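Local coordinates for DNA photolyase (Agrobacterium tumefaciens, PDB 4U63), which uses light absorbed by a flavin and a methenyltetrahydrofolate antenna to split cyclobutane pyrimidine dimers in ultraviolet-damaged DNA, as a class III photolyase, at residues R119-T124 with L151-R156; P170-L175 with E296-E301; H182-P187 with P271-H276. One frame throughout, in Å; residues are numbered along the deposited sequence. Where two conformers were deposited one is given.

Contact 1: R119-T124 with L151-R156. With SO4 (sulfate ion), chain D; SO4 (sulfate ion), chain E.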
# COMPACT_ATOMS: atom_id res chain seq x y z
N ARG A 119 6.94 2.21 -15.74
CA ARG A 119 6.61 3.53 -15.22
C ARG A 119 6.13 3.44 -13.78
O ARG A 119 5.48 2.45 -13.38
CB ARG A 119 5.51 4.18 -16.07
CG ARG A 119 5.96 4.53 -17.46
CD ARG A 119 4.79 4.90 -18.34
NE ARG A 119 5.21 4.96 -19.73
CZ ARG A 119 4.40 4.84 -20.78
NH1 ARG A 119 3.08 4.65 -20.62
NH2 ARG A 119 4.91 4.91 -22.00
N ARG A 120 6.49 4.45 -13.01
CA ARG A 120 6.00 4.63 -11.66
C ARG A 120 5.31 5.97 -11.67
O ARG A 120 5.82 6.93 -12.24
CB ARG A 120 7.11 4.55 -10.61
CG ARG A 120 8.25 5.53 -10.80
CD ARG A 120 9.38 5.22 -9.84
NE ARG A 120 10.61 5.94 -10.17
CZ ARG A 120 11.74 5.87 -9.48
NH1 ARG A 120 11.83 5.11 -8.40
NH2 ARG A 120 12.80 6.56 -9.88
N TYR A 121 4.15 6.03 -11.04
CA TYR A 121 3.26 7.15 -11.25
C TYR A 121 3.16 8.11 -10.08
O TYR A 121 2.44 9.09 -10.17
CB TYR A 121 1.89 6.63 -11.65
CG TYR A 121 1.87 5.95 -13.01
CD1 TYR A 121 2.13 4.60 -13.14
CD2 TYR A 121 1.57 6.66 -14.16
CE1 TYR A 121 2.11 3.97 -14.37
CE2 TYR A 121 1.55 6.04 -15.39
CZ TYR A 121 1.81 4.69 -15.49
OH TYR A 121 1.78 4.07 -16.71
N ASP A 122 3.88 7.84 -9.00
CA ASP A 122 4.07 8.84 -7.96
C ASP A 122 4.87 10.00 -8.57
O ASP A 122 5.90 9.76 -9.22
CB ASP A 122 4.77 8.27 -6.72
CG ASP A 122 6.16 7.75 -7.01
OD1 ASP A 122 6.29 6.68 -7.64
OD2 ASP A 122 7.13 8.41 -6.59
N PRO A 123 4.41 11.25 -8.40
CA PRO A 123 5.09 12.36 -9.07
C PRO A 123 6.62 12.45 -8.85
O PRO A 123 7.33 12.76 -9.81
CB PRO A 123 4.37 13.58 -8.52
CG PRO A 123 2.97 13.10 -8.31
CD PRO A 123 3.13 11.69 -7.80
N THR A 124 7.12 12.19 -7.64
CA THR A 124 8.57 12.29 -7.39
C THR A 124 9.36 11.26 -8.21
O THR A 124 10.37 11.61 -8.84
CB THR A 124 8.94 12.15 -5.90
OG1 THR A 124 8.44 10.92 -5.38
CG2 THR A 124 8.38 13.32 -5.10
N LEU A 151 -4.28 0.66 -14.08
CA LEU A 151 -5.24 0.40 -15.14
C LEU A 151 -5.46 1.61 -16.04
O LEU A 151 -5.75 1.44 -17.23
CB LEU A 151 -6.59 0.01 -14.54
CG LEU A 151 -6.63 -1.28 -13.73
CD1 LEU A 151 -8.00 -1.44 -13.08
CD2 LEU A 151 -6.31 -2.46 -14.62
N HIS A 152 -5.32 2.81 -15.49
CA HIS A 152 -5.54 4.05 -16.27
C HIS A 152 -4.27 4.87 -16.31
O HIS A 152 -3.34 4.63 -15.54
CB HIS A 152 -6.72 4.85 -15.69
CG HIS A 152 -6.34 5.84 -14.63
ND1 HIS A 152 -5.97 5.46 -13.37
CD2 HIS A 152 -6.28 7.19 -14.66
CE1 HIS A 152 -5.68 6.53 -12.65
NE2 HIS A 152 -5.86 7.59 -13.41
N GLU A 153 -4.25 5.85 -17.21
CA GLU A 153 -3.13 6.76 -17.36
C GLU A 153 -3.56 8.09 -16.73
O GLU A 153 -4.38 8.79 -17.30
CB GLU A 153 -2.78 6.94 -18.85
CG GLU A 153 -1.85 5.87 -19.41
CD GLU A 153 -0.38 6.03 -18.99
OE1 GLU A 153 0.12 7.18 -18.94
OE2 GLU A 153 0.29 5.02 -18.71
N PRO A 154 -3.02 8.41 -15.53
CA PRO A 154 -3.55 9.62 -14.86
C PRO A 154 -3.33 10.92 -15.62
O PRO A 154 -4.13 11.83 -15.46
CB PRO A 154 -2.80 9.66 -13.51
CG PRO A 154 -1.73 8.65 -13.59
CD PRO A 154 -2.08 7.67 -14.66
N SER A 155 -2.29 10.99 -16.44
CA SER A 155 -2.00 12.22 -17.17
C SER A 155 -2.88 12.40 -18.42
O SER A 155 -2.90 13.47 -19.00
CB SER A 155 -0.52 12.28 -17.58
OG SER A 155 -0.23 11.35 -18.60
N ARG A 156 -3.58 11.35 -18.82
CA ARG A 156 -4.42 11.40 -20.02
C ARG A 156 -5.92 11.34 -19.73
O ARG A 156 -6.70 11.95 -20.45
CB ARG A 156 -4.03 10.25 -20.95
CG ARG A 156 -2.56 10.25 -21.36
CD ARG A 156 -2.29 9.15 -22.37
NE ARG A 156 -0.88 8.76 -22.41
CZ ARG A 156 -0.41 7.56 -22.79
NH1 ARG A 156 -1.24 6.59 -23.17
NH2 ARG A 156 0.90 7.33 -22.77
S SO4 D . 2.22 4.14 -24.36
O1 SO4 D . 3.37 5.05 -24.21
O2 SO4 D . 2.53 3.12 -25.37
O3 SO4 D . 1.05 4.93 -24.80
O4 SO4 D . 1.91 3.49 -23.07
S SO4 E . 8.71 6.25 -23.27
O1 SO4 E . 9.18 7.39 -24.09
O2 SO4 E . 9.32 4.99 -23.72
O3 SO4 E . 9.10 6.53 -21.87
O4 SO4 E . 7.25 6.13 -23.38
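Glu-153 OE2 takes the hydroxyl of Tyr-121 at 2.7 Å, a bond that arrives on the syn side of the carboxylate but 32° out of its plane. The same oxygen meets the guanidinium edge of Arg-119 in a salt bridge whose hydrogen bond is weak, NH1 lying 3.4 Å from OE2 with the two planes almost perpendicular. Glu-153 reaches both because its chain folds at chi2 (-76°). Behind the hydroxyl, CD2 of the Tyr-121 ring packs 3.8 Å from CD of Pro-154. Arg-119 also binds two sulfates, probably from the crystallisation liquor: NH1 bonds O4 and NH2 bonds O1 (2.7 Å) of the chain D ion, and NH2 bonds O4 of the chain E ion. Arg-156 grips the chain D sulfate with both terminal nitrogens, NH2 lying 3.1 Å from O3; its NH2 and Glu-153 OE1 are a long 3.9 Å pair, charges only. In the second shell, Ser-145 OG holds Arg-119 NE, and Gln-149 OE1 receives Tyr-121 N. Arg-119 directly follows strand 114-118, and Asp-122 N-caps helix 123-138. The whole is a salt-bridge network at a strand-to-helix turn of the photolyase alpha/beta domain.

Contact 2: P170-L175 with E296-E301. With FAD (flavin-adenine dinucleotide), chain C; SO4 (sulfate ion), chain G.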
# COMPACT_ATOMS: atom_id res chain seq x y z
N PRO A 170 -18.01 9.08 -10.74
CA PRO A 170 -17.80 9.24 -12.20
C PRO A 170 -16.50 8.57 -12.73
O PRO A 170 -16.47 8.05 -13.85
CB PRO A 170 -17.79 10.76 -12.39
CG PRO A 170 -18.50 11.31 -11.20
CD PRO A 170 -18.18 10.37 -10.06
N PHE A 171 -15.45 8.60 -11.91
CA PHE A 171 -14.17 7.97 -12.23
C PHE A 171 -14.35 6.43 -12.33
O PHE A 171 -13.91 5.80 -13.29
CB PHE A 171 -13.14 8.36 -11.16
CG PHE A 171 -11.80 7.75 -11.33
CD1 PHE A 171 -10.85 8.32 -12.18
CD2 PHE A 171 -11.45 6.61 -10.63
CE1 PHE A 171 -9.59 7.75 -12.32
CE2 PHE A 171 -10.20 6.04 -10.78
CZ PHE A 171 -9.28 6.60 -11.62
N TRP A 172 -15.03 5.85 -11.35
CA TRP A 172 -15.39 4.43 -11.40
C TRP A 172 -16.19 4.09 -12.66
O TRP A 172 -15.89 3.10 -13.34
CB TRP A 172 -16.19 4.02 -10.16
CG TRP A 172 -17.08 2.84 -10.38
CD1 TRP A 172 -18.44 2.86 -10.45
CD2 TRP A 172 -16.69 1.48 -10.60
NE1 TRP A 172 -18.92 1.59 -10.67
CE2 TRP A 172 -17.86 0.73 -10.77
CE3 TRP A 172 -15.45 0.82 -10.65
CZ2 TRP A 172 -17.84 -0.66 -10.99
CZ3 TRP A 172 -15.43 -0.57 -10.87
CH2 TRP A 172 -16.62 -1.28 -11.05
N ARG A 173 -17.19 4.90 -12.98
CA ARG A 173 -18.01 4.65 -14.17
C ARG A 173 -17.16 4.71 -15.45
O ARG A 173 -17.34 3.90 -16.35
CB ARG A 173 -19.22 5.58 -14.20
CG ARG A 173 -20.24 5.19 -13.14
CD ARG A 173 -21.42 6.14 -13.02
NE ARG A 173 -22.29 5.70 -11.93
CZ ARG A 173 -23.29 6.41 -11.40
NH1 ARG A 173 -23.57 7.63 -11.85
NH2 ARG A 173 -24.01 5.90 -10.40
N ALA A 174 -16.22 5.66 -15.52
CA ALA A 174 -15.30 5.73 -16.66
C ALA A 174 -14.43 4.46 -16.80
O ALA A 174 -14.33 3.89 -17.89
CB ALA A 174 -14.41 6.95 -16.56
N LEU A 175 -13.82 4.01 -15.71
CA LEU A 175 -12.99 2.80 -15.73
C LEU A 175 -13.81 1.52 -15.95
O LEU A 175 -13.37 0.62 -16.66
CB LEU A 175 -12.12 2.67 -14.48
CG LEU A 175 -10.76 3.37 -14.59
CD1 LEU A 175 -10.90 4.88 -14.67
CD2 LEU A 175 -9.87 3.00 -13.42
N GLU A 296 -12.99 -1.52 -5.40
CA GLU A 296 -11.87 -1.32 -4.49
C GLU A 296 -10.54 -1.19 -5.24
O GLU A 296 -9.71 -0.35 -4.89
CB GLU A 296 -11.82 -2.42 -3.43
CG GLU A 296 -13.07 -2.47 -2.55
CD GLU A 296 -13.48 -1.13 -2.00
OE1 GLU A 296 -12.61 -0.40 -1.46
OE2 GLU A 296 -14.68 -0.81 -2.10
N ILE A 297 -10.36 -2.01 -6.27
CA ILE A 297 -9.21 -1.87 -7.17
C ILE A 297 -9.19 -0.45 -7.78
O ILE A 297 -8.13 0.17 -7.90
CB ILE A 297 -9.25 -2.94 -8.30
CG1 ILE A 297 -9.12 -4.37 -7.71
CG2 ILE A 297 -8.16 -2.70 -9.34
CD1 ILE A 297 -7.81 -4.62 -6.99
N VAL A 298 -10.36 0.04 -8.16
CA VAL A 298 -10.49 1.38 -8.74
C VAL A 298 -10.28 2.49 -7.70
O VAL A 298 -9.86 3.59 -8.07
CB VAL A 298 -11.80 1.49 -9.54
CG1 VAL A 298 -12.06 2.91 -10.01
CG2 VAL A 298 -11.75 0.55 -10.75
N TRP A 299 -10.56 2.23 -6.42
CA TRP A 299 -10.18 3.20 -5.37
C TRP A 299 -8.66 3.43 -5.35
O TRP A 299 -8.21 4.55 -5.18
CB TRP A 299 -10.68 2.81 -3.97
CG TRP A 299 -12.10 3.25 -3.72
CD1 TRP A 299 -13.21 2.48 -3.79
CD2 TRP A 299 -12.54 4.57 -3.38
NE1 TRP A 299 -14.32 3.23 -3.50
CE2 TRP A 299 -13.94 4.52 -3.25
CE3 TRP A 299 -11.89 5.80 -3.16
CZ2 TRP A 299 -14.71 5.63 -2.91
CZ3 TRP A 299 -12.67 6.92 -2.83
CH2 TRP A 299 -14.06 6.82 -2.71
N ARG A 300 -7.88 2.37 -5.54
CA ARG A 300 -6.42 2.52 -5.69
C ARG A 300 -6.08 3.43 -6.89
O ARG A 300 -5.28 4.37 -6.77
CB ARG A 300 -5.73 1.15 -5.80
CG ARG A 300 -4.24 1.20 -6.15
CD ARG A 300 -3.60 -0.18 -6.06
NE ARG A 300 -2.21 -0.19 -6.52
CZ ARG A 300 -1.81 -0.29 -7.79
NH1 ARG A 300 -2.69 -0.44 -8.80
NH2 ARG A 300 -0.51 -0.27 -8.07
N GLU A 301 -6.72 3.16 -8.02
CA GLU A 301 -6.57 4.00 -9.22
C GLU A 301 -6.87 5.46 -8.93
O GLU A 301 -6.12 6.36 -9.32
CB GLU A 301 -7.49 3.52 -10.34
CG GLU A 301 -7.20 2.11 -10.83
CD GLU A 301 -5.93 2.01 -11.64
OE1 GLU A 301 -5.63 2.93 -12.46
OE2 GLU A 301 -5.21 1.01 -11.45
PA FAD C . -9.45 -5.54 -0.50
O1A FAD C . -10.73 -5.21 0.18
O2A FAD C . -9.18 -6.96 -0.88
O5B FAD C . -9.33 -4.55 -1.76
C5B FAD C . -8.56 -4.88 -2.92
C4B FAD C . -7.54 -3.81 -3.26
O4B FAD C . -8.18 -2.56 -3.52
C3B FAD C . -6.56 -3.53 -2.14
O3B FAD C . -5.52 -4.51 -2.09
C2B FAD C . -6.09 -2.14 -2.48
O2B FAD C . -5.06 -2.16 -3.48
C1B FAD C . -7.32 -1.49 -3.06
N9A FAD C . -8.10 -0.70 -2.08
C8A FAD C . -9.11 -1.14 -1.32
N7A FAD C . -9.63 -0.15 -0.56
C5A FAD C . -8.94 0.97 -0.86
C6A FAD C . -8.99 2.36 -0.40
N6A FAD C . -9.89 2.75 0.53
N1A FAD C . -8.09 3.22 -0.94
C2A FAD C . -7.19 2.83 -1.87
N3A FAD C . -7.10 1.56 -2.32
C4A FAD C . -7.94 0.61 -1.86
N1 FAD C . -4.20 1.11 1.05
C2 FAD C . -2.97 0.85 0.54
O2 FAD C . -2.90 0.04 -0.41
N3 FAD C . -1.85 1.43 1.04
C4 FAD C . -1.90 2.32 2.07
O4 FAD C . -0.86 2.87 2.52
C4X FAD C . -3.21 2.63 2.68
N5 FAD C . -3.36 3.49 3.73
C5X FAD C . -4.59 3.77 4.24
C6 FAD C . -4.75 4.66 5.29
C7 FAD C . -6.01 4.94 5.83
C7M FAD C . -6.16 5.91 6.98
C8 FAD C . -7.21 4.28 5.27
C8M FAD C . -8.60 4.55 5.80
C9 FAD C . -7.06 3.40 4.23
C9A FAD C . -5.81 3.10 3.68
N10 FAD C . -5.67 2.18 2.60
C10 FAD C . -4.38 1.94 2.08
C1' FAD C . -6.82 1.55 1.95
C2' FAD C . -7.31 0.20 2.43
O2' FAD C . -7.57 0.27 3.84
C3' FAD C . -6.35 -0.92 2.10
O3' FAD C . -6.06 -0.93 0.70
C4' FAD C . -6.98 -2.25 2.50
O4' FAD C . -7.06 -2.31 3.93
C5' FAD C . -6.13 -3.39 1.98
O5' FAD C . -6.67 -4.67 2.35
P FAD C . -7.05 -5.71 1.18
O1P FAD C . -7.50 -6.97 1.81
O2P FAD C . -5.91 -5.84 0.20
O3P FAD C . -8.28 -4.96 0.46
S SO4 G . -22.38 2.73 -9.40
O1 SO4 G . -21.86 3.32 -10.66
O2 SO4 G . -22.30 1.24 -9.48
O3 SO4 G . -21.56 3.20 -8.27
O4 SO4 G . -23.78 3.15 -9.23
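The Phe-171 ring meets Glu-301 CB and the carbonyl oxygen of Val-298 at its edge, CE2 lying 3.7 Å from that CB; Val-298 CG1 also touches CE2 (3.7 Å). One face carries CD1 of Leu-175 from its own helix, 3.8 Å above the plane toward the rim. The Trp-172 indole is also approached at its edges, by Val-298 CG2 at CE3 (3.7 Å) and, near its pyrrole side, by O1 of a sulfate. That ion is gripped by Arg-173, whose NE points almost straight at O1 (2.7 Å, 172°). Val-298 thus divides its two methyls between the aromatics; with CG1 anti to the backbone N (chi1 173°), CG1 faces Phe-171 and CG2 faces Trp-172. Leu-175 CD2 finishes the apolar patch against Glu-301 CG at 3.8 Å, while the carboxylate beyond is hydrogen-bonded to His-152 ND1 and Leu-151 N. Segments 170-175 and 296-301 cross at 110°, their axes 10.1 Å apart. On another side of helix 287-309, Glu-296, Ile-297, Trp-299 and Arg-300 belong to the FAD pocket, with Glu-296 O 3.0 Å from FAD O4B. Helix 271-276 packs against the same helix through Val-274 and Trp-275.

Contact 3: H182-P187 with P271-H276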
# COMPACT_ATOMS: atom_id res chain seq x y z
N HIS A 182 -6.34 -4.79 -21.03
CA HIS A 182 -5.74 -5.87 -21.80
C HIS A 182 -5.42 -7.03 -20.84
O HIS A 182 -4.97 -6.80 -19.72
CB HIS A 182 -4.46 -5.37 -22.50
CG HIS A 182 -4.15 -6.07 -23.78
ND1 HIS A 182 -3.89 -7.42 -23.86
CD2 HIS A 182 -4.05 -5.60 -25.05
CE1 HIS A 182 -3.65 -7.75 -25.11
NE2 HIS A 182 -3.74 -6.67 -25.86
N ALA A 183 -5.69 -8.26 -21.27
CA ALA A 183 -5.39 -9.44 -20.44
C ALA A 183 -3.88 -9.48 -20.11
O ALA A 183 -3.06 -8.90 -20.86
CB ALA A 183 -5.81 -10.72 -21.15
N PRO A 184 -3.51 -10.14 -18.99
CA PRO A 184 -2.10 -10.14 -18.58
C PRO A 184 -1.19 -10.99 -19.47
O PRO A 184 -1.60 -12.07 -19.92
CB PRO A 184 -2.16 -10.71 -17.15
CG PRO A 184 -3.35 -11.60 -17.17
CD PRO A 184 -4.36 -10.87 -18.02
N ALA A 185 0.02 -10.51 -19.73
CA ALA A 185 1.00 -11.25 -20.53
C ALA A 185 1.73 -12.29 -19.69
O ALA A 185 1.98 -12.08 -18.49
CB ALA A 185 1.99 -10.30 -21.16
N ASP A 186 2.06 -13.42 -20.31
CA ASP A 186 2.81 -14.48 -19.64
C ASP A 186 4.21 -14.02 -19.27
O ASP A 186 4.79 -13.17 -19.95
CB ASP A 186 2.95 -15.71 -20.55
CG ASP A 186 1.64 -16.43 -20.79
OD1 ASP A 186 0.63 -16.15 -20.10
OD2 ASP A 186 1.64 -17.30 -21.67
N PRO A 187 4.78 -14.59 -18.19
CA PRO A 187 6.17 -14.31 -17.88
C PRO A 187 7.10 -15.05 -18.85
O PRO A 187 6.75 -16.13 -19.33
CB PRO A 187 6.33 -14.88 -16.47
CG PRO A 187 5.34 -16.01 -16.41
CD PRO A 187 4.18 -15.56 -17.24
N PRO A 271 -2.58 -4.70 -11.49
CA PRO A 271 -4.02 -4.61 -11.31
C PRO A 271 -4.79 -5.23 -12.49
O PRO A 271 -5.90 -5.70 -12.30
CB PRO A 271 -4.26 -3.09 -11.19
CG PRO A 271 -3.10 -2.49 -11.91
CD PRO A 271 -1.95 -3.37 -11.52
N ALA A 272 -4.20 -5.25 -13.69
CA ALA A 272 -4.85 -5.91 -14.84
C ALA A 272 -4.99 -7.40 -14.61
O ALA A 272 -6.00 -7.97 -14.97
CB ALA A 272 -4.10 -5.64 -16.13
N ALA A 273 -3.97 -8.02 -14.01
CA ALA A 273 -4.04 -9.46 -13.68
C ALA A 273 -5.14 -9.74 -12.66
O ALA A 273 -5.91 -10.68 -12.81
CB ALA A 273 -2.70 -9.97 -13.17
N VAL A 274 -5.21 -8.90 -11.63
CA VAL A 274 -6.27 -9.01 -10.62
C VAL A 274 -7.66 -8.86 -11.27
O VAL A 274 -8.55 -9.68 -11.04
CB VAL A 274 -6.09 -7.98 -9.49
CG1 VAL A 274 -7.24 -8.05 -8.49
CG2 VAL A 274 -4.76 -8.19 -8.78
N TRP A 275 -7.83 -7.83 -12.08
CA TRP A 275 -9.11 -7.60 -12.78
C TRP A 275 -9.50 -8.78 -13.67
O TRP A 275 -10.64 -9.28 -13.61
CB TRP A 275 -9.02 -6.31 -13.62
CG TRP A 275 -10.34 -5.88 -14.22
CD1 TRP A 275 -11.01 -6.47 -15.26
CD2 TRP A 275 -11.15 -4.78 -13.81
NE1 TRP A 275 -12.17 -5.81 -15.52
CE2 TRP A 275 -12.28 -4.76 -14.64
CE3 TRP A 275 -11.02 -3.79 -12.81
CZ2 TRP A 275 -13.29 -3.80 -14.52
CZ3 TRP A 275 -12.02 -2.83 -12.69
CH2 TRP A 275 -13.15 -2.85 -13.54
N HIS A 276 -8.56 -9.25 -14.49
CA HIS A 276 -8.84 -10.36 -15.42
C HIS A 276 -9.21 -11.65 -14.67
O HIS A 276 -10.01 -12.43 -15.16
CB HIS A 276 -7.63 -10.59 -16.34
CG HIS A 276 -7.89 -11.56 -17.44
ND1 HIS A 276 -7.58 -12.90 -17.34
CD2 HIS A 276 -8.43 -11.39 -18.67
CE1 HIS A 276 -7.91 -13.51 -18.46
NE2 HIS A 276 -8.43 -12.62 -19.28
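Pro-184 lays its CD over one face of the His-276 imidazole, a CH-pi contact with CD 4.0 Å from the ring centroid and 27° off the normal. The nearest ring atom is CG, 3.6 Å from that CD, so the proline sits toward the root of the imidazole and also touches His-276 CB. The two side chains cross at about a right angle. His-276 presents this face because its ring leaves the helix with CG anti to the backbone N (chi1 -172°).

Methyl packing accounts for the remaining side-chain contacts. Ala-183 CB comes obliquely from the same side as the proline, at the far CD2/NE2 end of the ring, 3.7 Å from CD2. On its other flank Pro-184 rests CB 4.1 Å from Ala-273 CB, while its CG approaches the CA of that residue. The alpha carbons of Pro-184 and Ala-273 are 5.3 Å apart, a close backbone approach consistent with the small side chain of Ala-273. One turn of helix thereby supplies Ala-273 and His-276 to the two ends of a single proline.

A backbone carbonyl supplies the last touch: His-182 O stands 3.9 Å from Ala-272 CB, and the CB of the poorly ordered His-182 points away from the helix.

Polar bonds enter from outside the pair. Asp-39 holds Ala-185 through OD1 to its backbone N, and Pro-184 also packs on Asp-39; Ser-270 OG accepts the N of Ala-273. Trp-275, on the inner side of the helix, makes a cation-pi contact with Arg-294.

No hydrogen bond or salt bridge joins 182-187 to 271-276, so the seating of the linker on the short helix, at the protein surface, rests on apolar packing and one CH-pi contact.

From the N terminus, contact 1 comes first, closing a short loop that contains helix 123-138 and strand 142-146, one of the edge strands of the parallel sheet. Contact 2 opens afterwards and spans 120 residues, joining helix 168-177, which follows the alpha/beta sheet in the chain, to segment 296-301 in the FAD-binding part of the protein. Contact 3 is nested inside that long loop and sets the linker after helix 168-177 on helix 271-276. The three also touch: Leu-151 packs on Ile-297 and Trp-275, and Trp-275 meets Val-298. Residues 151-152 therefore tie the alpha/beta domain to helix 287-309, which carries FAD-pocket residues, and Leu-151 ties it to helix 271-276.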